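Local structure of Ketoacyl_synth_N domain-containing protein (Photorhabdus luminescens subsp. laumondii, 6SMO) at residues E273-I278 and I299-I304. The protein is probably a ketosynthase-like protein of the thiolase superfamily, perhaps with 3-oxoacyl-[acyl-carrier-protein] synthase activity, and binds a pentaoxo-dodecanal ligand in a pocket. Residues are numbered along the deposited sequence; the frame is centred on the assembly and turned at random.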
loop_
_atom_site.group_PDB
_atom_site.type_symbol
_atom_site.label_atom_id
_atom_site.label_comp_id
_atom_site.label_asym_id
_atom_site.label_seq_id
_atom_site.Cartn_x
_atom_site.Cartn_y
_atom_site.Cartn_z
ATOM N N GLU C 273 17.190 23.397 -25.458
ATOM C CA GLU C 273 18.634 23.096 -25.665
ATOM C C GLU C 273 19.419 23.330 -24.366
ATOM O O GLU C 273 20.494 22.717 -24.220
ATOM C CB GLU C 273 19.195 23.951 -26.804
ATOM C CG GLU C 273 18.610 23.604 -28.163
ATOM C CD GLU C 273 19.228 24.343 -29.337
ATOM O OE1 GLU C 273 18.476 24.720 -30.258
ATOM O OE2 GLU C 273 20.462 24.533 -29.336
ATOM N N ASN C 274 18.905 24.175 -23.463
ATOM C CA ASN C 274 19.544 24.516 -22.161
ATOM C C ASN C 274 19.011 23.573 -21.073
ATOM O O ASN C 274 18.546 24.077 -20.031
ATOM C CB ASN C 274 19.311 25.984 -21.787
ATOM C CG ASN C 274 19.809 26.954 -22.837
ATOM O OD1 ASN C 274 20.847 26.732 -23.456
ATOM N ND2 ASN C 274 19.080 28.040 -23.037
ATOM N N ALA C 275 19.094 22.258 -21.303
ATOM C CA ALA C 275 18.543 21.202 -20.421
ATOM C C ALA C 275 19.634 20.184 -20.066
ATOM O O ALA C 275 20.519 19.941 -20.910
ATOM C CB ALA C 275 17.370 20.535 -21.094
ATOM N N VAL C 276 19.556 19.620 -18.856
ATOM C CA VAL C 276 20.466 18.556 -18.333
ATOM C C VAL C 276 19.635 17.287 -18.110
ATOM O O VAL C 276 18.616 17.368 -17.395
ATOM C CB VAL C 276 21.173 19.010 -17.041
ATOM C CG1 VAL C 276 21.764 17.844 -16.262
ATOM C CG2 VAL C 276 22.241 20.054 -17.326
ATOM N N PHE C 277 20.059 16.165 -18.700
ATOM C CA PHE C 277 19.381 14.845 -18.602
ATOM C C PHE C 277 20.101 13.975 -17.566
ATOM O O PHE C 277 21.239 13.539 -17.831
ATOM C CB PHE C 277 19.339 14.153 -19.966
ATOM C CG PHE C 277 18.567 12.858 -19.976
ATOM C CD1 PHE C 277 17.181 12.860 -19.943
ATOM C CD2 PHE C 277 19.225 11.637 -20.005
ATOM C CE1 PHE C 277 16.470 11.669 -19.944
ATOM C CE2 PHE C 277 18.512 10.448 -20.008
ATOM C CZ PHE C 277 17.136 10.467 -19.977
ATOM N N ILE C 278 19.454 13.742 -16.418
ATOM C CA ILE C 278 19.906 12.772 -15.376
ATOM C C ILE C 278 19.357 11.391 -15.756
ATOM O O ILE C 278 18.128 11.271 -15.922
ATOM C CB ILE C 278 19.467 13.217 -13.965
ATOM C CG1 ILE C 278 20.133 14.538 -13.567
ATOM C CG2 ILE C 278 19.737 12.121 -12.942
ATOM C CD1 ILE C 278 19.545 15.190 -12.335
ATOM N N ILE C 299 16.727 16.457 -30.320
ATOM C CA ILE C 299 17.012 16.969 -28.945
ATOM C C ILE C 299 18.526 16.891 -28.712
ATOM O O ILE C 299 19.113 15.825 -28.988
ATOM C CB ILE C 299 16.225 16.180 -27.876
ATOM C CG1 ILE C 299 14.726 16.119 -28.188
ATOM C CG2 ILE C 299 16.485 16.740 -26.484
ATOM C CD1 ILE C 299 14.040 17.467 -28.246
ATOM N N LYS C 300 19.119 17.985 -28.225
ATOM C CA LYS C 300 20.566 18.097 -27.900
ATOM C C LYS C 300 20.696 18.578 -26.450
ATOM O O LYS C 300 20.330 19.738 -26.171
ATOM C CB LYS C 300 21.285 19.015 -28.896
ATOM C CG LYS C 300 20.663 20.389 -29.115
ATOM C CD LYS C 300 20.956 20.971 -30.483
ATOM C CE LYS C 300 20.106 20.361 -31.578
ATOM N NZ LYS C 300 20.486 20.870 -32.917
ATOM N N THR C 301 21.178 17.698 -25.567
ATOM C CA THR C 301 21.250 17.905 -24.095
ATOM C C THR C 301 22.547 17.291 -23.553
ATOM O O THR C 301 23.208 16.545 -24.303
ATOM C CB THR C 301 20.006 17.326 -23.408
ATOM O OG1 THR C 301 20.129 17.529 -22.000
ATOM C CG2 THR C 301 19.798 15.853 -23.690
ATOM N N SER C 302 22.884 17.606 -22.299
ATOM C CA SER C 302 24.060 17.077 -21.559
ATOM C C SER C 302 23.635 15.865 -20.722
ATOM O O SER C 302 22.584 15.948 -20.056
ATOM C CB SER C 302 24.682 18.148 -20.700
ATOM O OG SER C 302 25.877 17.682 -20.093
ATOM N N PHE C 303 24.424 14.785 -20.764
ATOM C CA PHE C 303 24.206 13.530 -19.997
ATOM C C PHE C 303 25.064 13.554 -18.727
ATOM O O PHE C 303 26.301 13.671 -18.842
ATOM C CB PHE C 303 24.531 12.303 -20.854
ATOM C CG PHE C 303 23.416 11.865 -21.770
ATOM C CD1 PHE C 303 23.082 12.614 -22.890
ATOM C CD2 PHE C 303 22.702 10.705 -21.516
ATOM C CE1 PHE C 303 22.055 12.212 -23.731
ATOM C CE2 PHE C 303 21.676 10.303 -22.359
ATOM C CZ PHE C 303 21.355 11.057 -23.465
ATOM N N ILE C 304 24.419 13.454 -17.560
ATOM C CA ILE C 304 25.075 13.386 -16.219
ATOM C C ILE C 304 24.518 12.170 -15.469
ATOM O O ILE C 304 23.303 12.152 -15.195
ATOM C CB ILE C 304 24.877 14.706 -15.443
ATOM C CG1 ILE C 304 25.759 15.819 -16.017
ATOM C CG2 ILE C 304 25.120 14.511 -13.952
ATOM C CD1 ILE C 304 25.390 17.212 -15.558
#
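Thr301 reaches across to Ala275 with its hydroxyl: OG1, anti to its own backbone N (chi1 179°), donates to Ala275 O at 2.7 Å. Thr301 OG1 sits well above the plane of the Ala275 carbonyl, with a C=O...O angle of 110°. From here the strands pair in parallel through Phe277, which bonds both ways. Its N gives a nearly straight bond to Ser302 O (2.9 Å), and its O accepts from Ile304 N at 3.2 Å. Just beyond, Ile278 CA makes a CA-H...O contact with Ile304 O.

On one face of the pair, the Phe277 and Phe303 side chains lie side by side and point the same way. Phe277 CD2 sits over a face of the Phe303 ring, 3.7 Å from Phe303 CE2, with the ring planes inclined at 58°. On the other face, which Ser302 also shares, Val276 CG1 meets Ile304 CD1. At the exposed end, Glu273 and Lys300 run alongside each other, the aliphatic parts touching and Glu273 OE2 coming to 3.8 Å from Lys300 CD; their charged tips stay apart, Glu273 OE1 lying 5.1 Å from Lys300 NZ.

The two strands belong to a beta-alpha-beta unit whose connecting helix 286-296 covers the phenylalanine face: Phe294 meets the Phe277 ring edge-to-face, and Phe303 touches Ser291. Along its other edge, strand 275-278 pairs in parallel with strand 351-356, placing it between that strand and 302-304.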